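Local coordinates for protein guanine nucleotide exchange factor p115rhogef (Homo sapiens, PDB 1IAP) that probably activates Rho GTPases by nucleotide exchange and, through its N-terminal RGS domain, responds to heterotrimeric G protein alpha subunits, at residues A16-L21 with G182-H187; V25-E30 with H165-D170; P33-L38 with A67-P72; P72-V77 with V102-V107. All coordinates share one frame; numbering follows the deposited sequence.

Contact 1: residues A16-L21 with G182-H187; sequences AHLMAL and GLYMRH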
# COMPACT_ATOMS: atom_id res chain seq x y z
N ALA A 16 -7.69 8.54 3.57
CA ALA A 16 -8.76 8.72 2.60
C ALA A 16 -8.20 8.88 1.19
O ALA A 16 -8.67 8.26 0.24
CB ALA A 16 -9.61 9.93 2.96
N HIS A 17 -7.18 9.72 1.06
CA HIS A 17 -6.54 9.96 -0.22
C HIS A 17 -5.89 8.68 -0.73
O HIS A 17 -6.02 8.34 -1.90
CB HIS A 17 -5.54 11.12 -0.10
CG HIS A 17 -6.18 12.40 0.32
ND1 HIS A 17 -6.37 13.46 -0.53
CD2 HIS A 17 -6.79 12.74 1.48
CE1 HIS A 17 -7.07 14.40 0.08
NE2 HIS A 17 -7.35 13.98 1.30
N LEU A 18 -5.30 7.92 0.19
CA LEU A 18 -4.67 6.65 -0.15
C LEU A 18 -5.70 5.63 -0.64
O LEU A 18 -5.46 4.92 -1.61
CB LEU A 18 -3.87 6.11 1.04
CG LEU A 18 -3.03 4.87 0.77
CD1 LEU A 18 -2.06 5.14 -0.38
CD2 LEU A 18 -2.27 4.48 2.03
N MET A 19 -6.86 5.56 0.02
CA MET A 19 -7.92 4.65 -0.40
C MET A 19 -8.38 4.93 -1.83
O MET A 19 -8.66 4.00 -2.59
CB MET A 19 -9.13 4.71 0.55
CG MET A 19 -9.00 3.86 1.82
SD MET A 19 -8.58 2.13 1.47
CE MET A 19 -9.86 1.68 0.30
N ALA A 20 -8.50 6.21 -2.19
CA ALA A 20 -8.93 6.58 -3.54
C ALA A 20 -7.88 6.10 -4.54
O ALA A 20 -8.21 5.50 -5.57
CB ALA A 20 -9.11 8.11 -3.65
N LEU A 21 -6.61 6.31 -4.20
CA LEU A 21 -5.50 5.89 -5.05
C LEU A 21 -5.50 4.38 -5.19
O LEU A 21 -5.34 3.85 -6.29
CB LEU A 21 -4.17 6.36 -4.46
CG LEU A 21 -2.88 5.84 -5.10
CD1 LEU A 21 -2.77 6.35 -6.54
CD2 LEU A 21 -1.68 6.29 -4.28
N GLY A 182 -6.30 -3.83 3.90
CA GLY A 182 -6.80 -3.88 5.26
C GLY A 182 -5.68 -3.79 6.28
O GLY A 182 -5.77 -3.02 7.25
N LEU A 183 -4.61 -4.53 6.04
CA LEU A 183 -3.46 -4.55 6.94
C LEU A 183 -2.84 -3.17 7.11
O LEU A 183 -2.61 -2.72 8.24
CB LEU A 183 -2.41 -5.54 6.44
CG LEU A 183 -1.21 -5.82 7.36
CD1 LEU A 183 -1.71 -6.47 8.65
CD2 LEU A 183 -0.22 -6.73 6.66
N TYR A 184 -2.61 -2.48 6.00
CA TYR A 184 -2.00 -1.16 6.06
C TYR A 184 -2.93 -0.09 6.65
O TYR A 184 -2.48 0.81 7.36
CB TYR A 184 -1.50 -0.73 4.68
CG TYR A 184 -0.69 0.54 4.74
CD1 TYR A 184 0.64 0.52 5.16
CD2 TYR A 184 -1.26 1.77 4.43
CE1 TYR A 184 1.38 1.70 5.28
CE2 TYR A 184 -0.52 2.95 4.54
CZ TYR A 184 0.79 2.91 4.96
OH TYR A 184 1.52 4.07 5.07
N MET A 185 -4.22 -0.17 6.32
CA MET A 185 -5.19 0.80 6.83
C MET A 185 -5.27 0.71 8.36
O MET A 185 -5.37 1.72 9.05
CB MET A 185 -6.57 0.58 6.20
CG MET A 185 -6.71 1.16 4.79
SD MET A 185 -6.55 2.99 4.79
CE MET A 185 -5.53 3.23 3.31
N ARG A 186 -5.19 -0.51 8.87
CA ARG A 186 -5.24 -0.76 10.31
C ARG A 186 -4.03 -0.06 10.96
O ARG A 186 -4.13 0.46 12.07
CB ARG A 186 -5.17 -2.26 10.55
CG ARG A 186 -5.60 -2.74 11.91
CD ARG A 186 -5.76 -4.25 11.88
NE ARG A 186 -6.70 -4.65 10.83
CZ ARG A 186 -6.48 -5.61 9.94
NH1 ARG A 186 -5.35 -6.30 9.95
NH2 ARG A 186 -7.40 -5.88 9.02
N HIS A 187 -2.93 -0.01 10.22
CA HIS A 187 -1.70 0.64 10.66
C HIS A 187 -1.90 2.16 10.76
O HIS A 187 -1.23 2.83 11.54
CB HIS A 187 -0.57 0.32 9.68
CG HIS A 187 0.74 0.96 10.03
ND1 HIS A 187 1.22 2.08 9.38
CD2 HIS A 187 1.68 0.63 10.94
CE1 HIS A 187 2.39 2.41 9.88
NE2 HIS A 187 2.70 1.54 10.83
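Leu18 and Met19 of the helix at 16-21 meet Tyr184 and Met185 of the helix at 182-187. Their short axes run nearly antiparallel, at 168°, and come no closer than 11.6 Å, a spacing bridged by side chains alone, without a hydrogen bond between the segments.

The sulfur contacts centre on the thioether end of Met185. Its CE is 3.7 Å from Met19 SD, and Met185 SD in turn lies 3.9 Å from Met19 CG. Both methionine chains bend at chi2 and chi3, and they meet at a slant.

The purely hydrocarbon contacts are made by Leu18. Its CG stands anti to the backbone N (chi1 -173°), and CD2 reaches both Met185 CE, at 3.7 Å, and Tyr184 CE2, at 3.4 Å. Leucine and tyrosine side chains cross at about a right angle. Putting an alanine at Met185 removes CG, SD and CE, which would probably open a gap beside Leu18 and Met19.

This packing joins the first and last long helices of the RGS-like domain. Tyr184 OH is hydrogen-bonded to Lys12 O and its ring touches Leu38 of helix 32-43, while Met19 also packs against Leu156, Leu157 and Leu160 of helix 142-162.

Contact 2: residues V25-E30 with H165-D170; sequences VALQFE and HTISTD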
# COMPACT_ATOMS: atom_id res chain seq x y z
N VAL A 25 -5.71 2.19 -8.64
CA VAL A 25 -4.67 1.22 -8.98
C VAL A 25 -5.19 -0.22 -9.04
O VAL A 25 -4.93 -0.94 -10.01
CB VAL A 25 -3.47 1.33 -7.99
CG1 VAL A 25 -2.48 0.20 -8.23
CG2 VAL A 25 -2.79 2.67 -8.16
N ALA A 26 -5.96 -0.64 -8.03
CA ALA A 26 -6.51 -1.99 -8.00
C ALA A 26 -7.37 -2.32 -9.22
O ALA A 26 -7.48 -3.48 -9.61
CB ALA A 26 -7.31 -2.20 -6.72
N LEU A 27 -7.98 -1.30 -9.81
CA LEU A 27 -8.83 -1.50 -10.98
C LEU A 27 -8.16 -1.17 -12.32
O LEU A 27 -8.64 -1.59 -13.36
CB LEU A 27 -10.12 -0.69 -10.85
CG LEU A 27 -11.36 -1.32 -10.22
CD1 LEU A 27 -11.08 -1.80 -8.80
CD2 LEU A 27 -12.48 -0.30 -10.22
N GLN A 28 -7.05 -0.44 -12.29
CA GLN A 28 -6.37 -0.04 -13.52
C GLN A 28 -4.97 -0.60 -13.75
O GLN A 28 -4.48 -0.60 -14.88
CB GLN A 28 -6.31 1.49 -13.60
CG GLN A 28 -7.66 2.20 -13.52
CD GLN A 28 -8.50 1.99 -14.76
OE1 GLN A 28 -8.19 2.52 -15.83
NE2 GLN A 28 -9.57 1.21 -14.63
N PHE A 29 -4.31 -1.07 -12.69
CA PHE A 29 -2.95 -1.60 -12.79
C PHE A 29 -2.78 -2.81 -11.87
O PHE A 29 -3.74 -3.29 -11.26
CB PHE A 29 -1.92 -0.55 -12.34
CG PHE A 29 -2.03 0.77 -13.05
CD1 PHE A 29 -2.78 1.81 -12.50
CD2 PHE A 29 -1.34 0.99 -14.24
CE1 PHE A 29 -2.85 3.05 -13.14
CE2 PHE A 29 -1.40 2.23 -14.88
CZ PHE A 29 -2.16 3.26 -14.33
N GLU A 30 -1.54 -3.30 -11.80
CA GLU A 30 -1.20 -4.40 -10.92
C GLU A 30 -0.94 -3.73 -9.57
O GLU A 30 -0.09 -2.86 -9.46
CB GLU A 30 0.06 -5.14 -11.40
CG GLU A 30 -0.21 -6.18 -12.48
CD GLU A 30 -1.09 -7.32 -12.00
OE1 GLU A 30 -2.32 -7.26 -12.23
OE2 GLU A 30 -0.56 -8.28 -11.41
N HIS A 165 -14.96 -8.18 -6.12
CA HIS A 165 -14.93 -8.90 -7.39
C HIS A 165 -14.45 -8.09 -8.59
O HIS A 165 -13.94 -8.65 -9.56
CB HIS A 165 -16.29 -9.54 -7.70
CG HIS A 165 -17.43 -8.57 -7.66
ND1 HIS A 165 -17.96 -8.09 -6.48
CD2 HIS A 165 -18.14 -7.99 -8.66
CE1 HIS A 165 -18.95 -7.25 -6.76
NE2 HIS A 165 -19.08 -7.18 -8.07
N THR A 166 -14.61 -6.77 -8.52
CA THR A 166 -14.20 -5.89 -9.61
C THR A 166 -12.69 -5.68 -9.64
O THR A 166 -12.15 -5.19 -10.63
CB THR A 166 -14.89 -4.51 -9.52
OG1 THR A 166 -14.39 -3.79 -8.38
CG2 THR A 166 -16.40 -4.68 -9.40
N ILE A 167 -12.01 -6.05 -8.55
CA ILE A 167 -10.56 -5.90 -8.47
C ILE A 167 -9.92 -6.88 -9.44
O ILE A 167 -8.96 -6.55 -10.14
CB ILE A 167 -10.04 -6.20 -7.05
CG1 ILE A 167 -10.64 -5.20 -6.05
CG2 ILE A 167 -8.51 -6.17 -7.02
CD1 ILE A 167 -10.28 -5.48 -4.59
N SER A 168 -10.48 -8.09 -9.48
CA SER A 168 -10.00 -9.16 -10.34
C SER A 168 -11.00 -10.31 -10.33
O SER A 168 -11.75 -10.49 -9.36
CB SER A 168 -8.65 -9.68 -9.83
OG SER A 168 -8.24 -10.81 -10.58
N THR A 169 -11.00 -11.09 -11.41
CA THR A 169 -11.88 -12.24 -11.51
C THR A 169 -11.31 -13.37 -10.64
O THR A 169 -12.04 -14.26 -10.21
CB THR A 169 -12.01 -12.73 -12.97
OG1 THR A 169 -12.75 -13.95 -13.00
CG2 THR A 169 -10.63 -12.94 -13.60
N ASP A 170 -10.01 -13.30 -10.40
CA ASP A 170 -9.30 -14.27 -9.56
C ASP A 170 -9.62 -13.95 -8.11
O ASP A 170 -9.18 -12.93 -7.58
CB ASP A 170 -7.79 -14.17 -9.82
CG ASP A 170 -6.97 -15.13 -8.96
OD1 ASP A 170 -7.54 -15.98 -8.24
OD2 ASP A 170 -5.72 -15.04 -9.01
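Leu27 and Ala26, in the last turn of helix 15-28, pack against Thr166 and Ile167 in the connection between helices 142-162 and 171-187. The contact joins a helix-helix connection of the all-helical RGS-like domain to the C-terminal end of helix 15-28. Of the CA atoms, those of Leu27 and Ile167 lie closest across the contact, 5.4 Å apart.

Leu27 slants across Thr166. Its bond from CA to CB does not aim at the connection, yet the end of the side chain comes nearer: CD1 lies 3.9 Å from Thr166 OG1 and 4.1 Å from Ile167 CA. That hydroxyl is hydrogen-bonded to Met163 O, and the leucine methyl packs beside it. Both Leu27 and Thr166 are exposed and also touch a crystal neighbour.

Ile167 meets Ala26 with its CG2 branch, which stands anti to the backbone N and lies 4.2 Å from Ala26 CB. The two carbonyl oxygens, Ala26 O and Ile167 O, approach to 3.4 Å; since both are acceptors, no hydrogen bond links them. Ile167 is buried and reaches Ser174 and Val178 of helix 171-187 as well, and in this way joins three elements.

Beyond Ile167 the chain enters that helix through an ST turn. Asp170 occupies the N-cap position, with OD1 bonded to Glu172 N, and Asp170 N donates to Ser168 OG at 3.1 Å with an N-H...O angle of 150°.

Contact 3: residues P33-L38 with A67-P72; sequences PLLCCL and AVLRVP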
# COMPACT_ATOMS: atom_id res chain seq x y z
N PRO A 33 3.08 -3.69 -6.64
CA PRO A 33 4.09 -2.66 -6.38
C PRO A 33 3.74 -1.62 -5.31
O PRO A 33 4.54 -1.37 -4.42
CB PRO A 33 4.27 -2.02 -7.76
CG PRO A 33 4.06 -3.18 -8.68
CD PRO A 33 2.83 -3.82 -8.08
N LEU A 34 2.56 -1.03 -5.41
CA LEU A 34 2.14 -0.02 -4.44
C LEU A 34 1.92 -0.65 -3.07
O LEU A 34 2.36 -0.11 -2.07
CB LEU A 34 0.86 0.69 -4.90
CG LEU A 34 0.25 1.76 -3.97
CD1 LEU A 34 1.26 2.88 -3.67
CD2 LEU A 34 -0.99 2.35 -4.62
N LEU A 35 1.26 -1.81 -3.04
CA LEU A 35 0.98 -2.49 -1.78
C LEU A 35 2.27 -2.90 -1.08
O LEU A 35 2.38 -2.84 0.14
CB LEU A 35 0.09 -3.71 -2.02
CG LEU A 35 -1.32 -3.41 -2.51
CD1 LEU A 35 -2.03 -4.71 -2.86
CD2 LEU A 35 -2.10 -2.63 -1.45
N CYS A 36 3.26 -3.30 -1.88
CA CYS A 36 4.56 -3.71 -1.38
C CYS A 36 5.26 -2.54 -0.68
O CYS A 36 5.76 -2.68 0.44
CB CYS A 36 5.41 -4.24 -2.54
SG CYS A 36 7.10 -4.66 -2.10
N CYS A 37 5.24 -1.37 -1.32
CA CYS A 37 5.86 -0.18 -0.77
C CYS A 37 5.20 0.24 0.55
O CYS A 37 5.89 0.65 1.48
CB CYS A 37 5.78 0.98 -1.77
SG CYS A 37 6.91 0.85 -3.18
N LEU A 38 3.88 0.13 0.62
CA LEU A 38 3.15 0.49 1.83
C LEU A 38 3.50 -0.45 2.98
O LEU A 38 3.74 -0.01 4.11
CB LEU A 38 1.64 0.49 1.58
CG LEU A 38 1.10 1.43 0.50
CD1 LEU A 38 -0.42 1.27 0.35
CD2 LEU A 38 1.45 2.88 0.84
N ALA A 67 3.70 -16.14 -5.00
CA ALA A 67 2.94 -15.02 -4.44
C ALA A 67 1.99 -14.38 -5.45
O ALA A 67 2.41 -13.99 -6.54
CB ALA A 67 3.87 -13.98 -3.87
N VAL A 68 0.72 -14.28 -5.07
CA VAL A 68 -0.30 -13.70 -5.94
C VAL A 68 0.01 -12.25 -6.27
O VAL A 68 -0.30 -11.77 -7.36
CB VAL A 68 -1.69 -13.75 -5.28
CG1 VAL A 68 -2.77 -13.73 -6.35
CG2 VAL A 68 -1.82 -14.98 -4.39
N LEU A 69 0.64 -11.56 -5.32
CA LEU A 69 0.98 -10.15 -5.49
C LEU A 69 2.48 -9.97 -5.72
O LEU A 69 3.03 -8.92 -5.40
CB LEU A 69 0.55 -9.35 -4.25
CG LEU A 69 -0.92 -9.34 -3.84
CD1 LEU A 69 -1.06 -8.52 -2.57
CD2 LEU A 69 -1.80 -8.76 -4.95
N ARG A 70 3.11 -10.98 -6.31
CA ARG A 70 4.55 -10.92 -6.57
C ARG A 70 4.94 -9.70 -7.37
O ARG A 70 4.33 -9.39 -8.40
CB ARG A 70 5.03 -12.18 -7.29
CG ARG A 70 6.55 -12.30 -7.34
CD ARG A 70 6.99 -13.64 -7.91
NE ARG A 70 8.34 -13.99 -7.46
CZ ARG A 70 9.42 -13.98 -8.24
NH1 ARG A 70 9.32 -13.64 -9.52
NH2 ARG A 70 10.60 -14.30 -7.73
N VAL A 71 5.92 -8.97 -6.85
CA VAL A 71 6.44 -7.78 -7.51
C VAL A 71 7.77 -8.17 -8.17
O VAL A 71 8.37 -9.17 -7.79
CB VAL A 71 6.70 -6.63 -6.50
CG1 VAL A 71 5.42 -6.25 -5.77
CG2 VAL A 71 7.78 -7.03 -5.49
N PRO A 72 8.19 -7.43 -9.20
CA PRO A 72 9.47 -7.75 -9.86
C PRO A 72 10.61 -7.55 -8.86
O PRO A 72 10.88 -6.43 -8.41
CB PRO A 72 9.52 -6.76 -11.03
CG PRO A 72 8.64 -5.62 -10.58
CD PRO A 72 7.50 -6.33 -9.91
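A type I beta turn from Ala67 to Arg70, together with the extended residue Val71 that follows it, packs on helix 32-43 near its start: Val71 meets Pro33 and Cys36, and Leu69 meets Leu35. The turn is closed by the bond from Arg70 N to Ala67 O, 3.1 Å long.

Val71 buries more than any other single residue here, 62 of the 199 Å² summed over both sides. Its CG1, anti to the carbonyl carbon (chi1 -59°), comes to 3.6 Å from Pro33 N and 3.8 Å from Cys36 CB. Pro33 and Cys36 are three residues apart and so face the same way from the helix, which lets one methyl touch both. A proline nitrogen carries no hydrogen, and the methyl therefore hides no donor there. The other branch, CG2, is 4.2 Å from Cys36 SG, which stands anti to its own backbone N.

Within the RGS-like domain this is where the connection between helices 48-63 and 75-81 folds back over helix 32-43. Backbone hydrogen bonding ties Val71 to Phe62, and Phe62 also packs on Leu35, Cys36 and Leu69.

Leu69, the third residue of the turn, contributes a separate methyl contact. Its CD1 lies 3.9 Å from CD1 of Leu35, the two side chains meeting at a slant. Leu35 continues toward the last helix, where it touches Ala180 and Ile181.

Contact 4: residues P72-V77 with V102-V107; sequences PVPPNV and VQSQQV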
# COMPACT_ATOMS: atom_id res chain seq x y z
N PRO A 72 8.19 -7.43 -9.20
CA PRO A 72 9.47 -7.75 -9.86
C PRO A 72 10.61 -7.55 -8.86
O PRO A 72 10.88 -6.43 -8.41
CB PRO A 72 9.52 -6.76 -11.03
CG PRO A 72 8.64 -5.62 -10.58
CD PRO A 72 7.50 -6.33 -9.91
N VAL A 73 11.24 -8.66 -8.48
CA VAL A 73 12.32 -8.66 -7.49
C VAL A 73 13.71 -8.50 -8.11
O VAL A 73 14.01 -9.09 -9.14
CB VAL A 73 12.30 -9.99 -6.69
CG1 VAL A 73 13.28 -9.92 -5.51
CG2 VAL A 73 10.89 -10.30 -6.20
N PRO A 74 14.56 -7.65 -7.51
CA PRO A 74 15.91 -7.45 -8.03
C PRO A 74 16.63 -8.80 -7.98
O PRO A 74 16.68 -9.45 -6.93
CB PRO A 74 16.51 -6.47 -7.03
CG PRO A 74 15.34 -5.65 -6.63
CD PRO A 74 14.28 -6.69 -6.42
N PRO A 75 17.17 -9.26 -9.12
CA PRO A 75 17.87 -10.55 -9.19
C PRO A 75 18.83 -10.84 -8.03
O PRO A 75 18.89 -11.97 -7.55
CB PRO A 75 18.58 -10.49 -10.55
CG PRO A 75 18.55 -9.04 -10.93
CD PRO A 75 17.24 -8.56 -10.41
N ASN A 76 19.54 -9.81 -7.56
CA ASN A 76 20.47 -9.97 -6.44
C ASN A 76 19.74 -10.37 -5.16
O ASN A 76 20.20 -11.26 -4.43
CB ASN A 76 21.24 -8.66 -6.20
CG ASN A 76 22.05 -8.23 -7.41
OD1 ASN A 76 21.79 -7.17 -7.99
ND2 ASN A 76 23.03 -9.04 -7.79
N VAL A 77 18.61 -9.72 -4.90
CA VAL A 77 17.81 -10.02 -3.71
C VAL A 77 17.24 -11.43 -3.76
O VAL A 77 17.33 -12.17 -2.78
CB VAL A 77 16.67 -8.99 -3.54
CG1 VAL A 77 15.68 -9.45 -2.48
CG2 VAL A 77 17.26 -7.64 -3.15
N VAL A 102 11.97 -2.03 -2.47
CA VAL A 102 11.19 -0.80 -2.57
C VAL A 102 11.74 0.10 -3.67
O VAL A 102 10.98 0.69 -4.43
CB VAL A 102 11.19 -0.02 -1.23
CG1 VAL A 102 10.54 1.36 -1.41
CG2 VAL A 102 10.43 -0.80 -0.18
N GLN A 103 13.06 0.16 -3.78
CA GLN A 103 13.70 0.99 -4.80
C GLN A 103 13.28 0.55 -6.20
O GLN A 103 12.98 1.38 -7.06
CB GLN A 103 15.23 0.94 -4.65
CG GLN A 103 15.98 2.10 -5.29
CD GLN A 103 16.11 1.96 -6.79
OE1 GLN A 103 15.84 2.90 -7.54
NE2 GLN A 103 16.56 0.79 -7.24
N SER A 104 13.22 -0.76 -6.41
CA SER A 104 12.84 -1.33 -7.70
C SER A 104 11.36 -1.17 -8.08
O SER A 104 10.95 -1.55 -9.18
CB SER A 104 13.23 -2.81 -7.77
OG SER A 104 12.63 -3.55 -6.72
N GLN A 105 10.55 -0.65 -7.16
CA GLN A 105 9.12 -0.45 -7.42
C GLN A 105 8.81 1.02 -7.70
O GLN A 105 7.73 1.35 -8.18
CB GLN A 105 8.27 -0.90 -6.23
CG GLN A 105 8.58 -2.29 -5.68
CD GLN A 105 8.41 -3.39 -6.70
OE1 GLN A 105 7.37 -3.50 -7.35
NE2 GLN A 105 9.43 -4.23 -6.83
N GLN A 106 9.76 1.90 -7.39
CA GLN A 106 9.58 3.35 -7.57
C GLN A 106 9.09 3.79 -8.95
O GLN A 106 8.24 4.67 -9.05
CB GLN A 106 10.86 4.10 -7.20
CG GLN A 106 11.20 4.07 -5.71
CD GLN A 106 10.08 4.60 -4.84
OE1 GLN A 106 9.60 3.92 -3.94
NE2 GLN A 106 9.66 5.84 -5.11
N VAL A 107 9.62 3.18 -10.01
CA VAL A 107 9.21 3.54 -11.37
C VAL A 107 7.72 3.26 -11.62
O VAL A 107 6.98 4.14 -12.05
CB VAL A 107 10.07 2.82 -12.45
CG1 VAL A 107 9.46 3.02 -13.84
CG2 VAL A 107 11.49 3.36 -12.42
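The flat carboxamide of Gln105 meets the pyrrolidine ring of Pro72 through its two outer atoms: OE1 lies 3.8 Å from Pro72 CD, and NE2 is 4.1 Å from Pro72 CG. OE1 also packs against Val71 and Pro33.

From the same amide, NE2 donates to Pro72 O at 3.1 Å. The N-H...O angle is 135°, so the bond is bent and weak; NE2 has a second weak bond, to Val101 O. A bend at chi2 (-59°) brings the amide round to Pro72, although CB does not aim there.

The contact sets the proline-rich lead into helix 75-81, with Pro74 at its N-cap position, against the type I beta turn Gln103-Gln106 that connects helices 91-103 and 106-121 of the RGS-like domain. An alanine in place of Gln105 would probably leave Pro72 O without this donor and open a gap beside the rings of Pro72 and Pro33.

Alongside, Ser104 points its CB at the loop and meets the second proline: OG is 3.4 Å from Pro74 CG. The hydroxyl is hydrogen-bonded to Val101 O, and its contact with Pro74 is packing on ring carbons.

How the contacts relate
From the N terminus, helix 15-28 opens contacts 1 and 2, and helix 32-43 then opens contact 3. Contact 3 closes first, over a loop holding helix 48-63. Contact 4 starts from the same residue, Pro72, and closes across helices 75-81 and 91-103. Contact 2 closes at 165-170, in the connection after helix 142-162, and contact 1 last, at 182-187 on helix 171-187. Contacts 3 and 4 stand in series within the span of contact 2, itself within that of contact 1; none cross. In space, Gln105 links contacts 3 and 4, and Leu34 touches both Leu21 and Val25. Contacts 1 and 2 thus bring the last helix and the connection before it to helix 15-28, while contacts 3 and 4 attach the intervening connections.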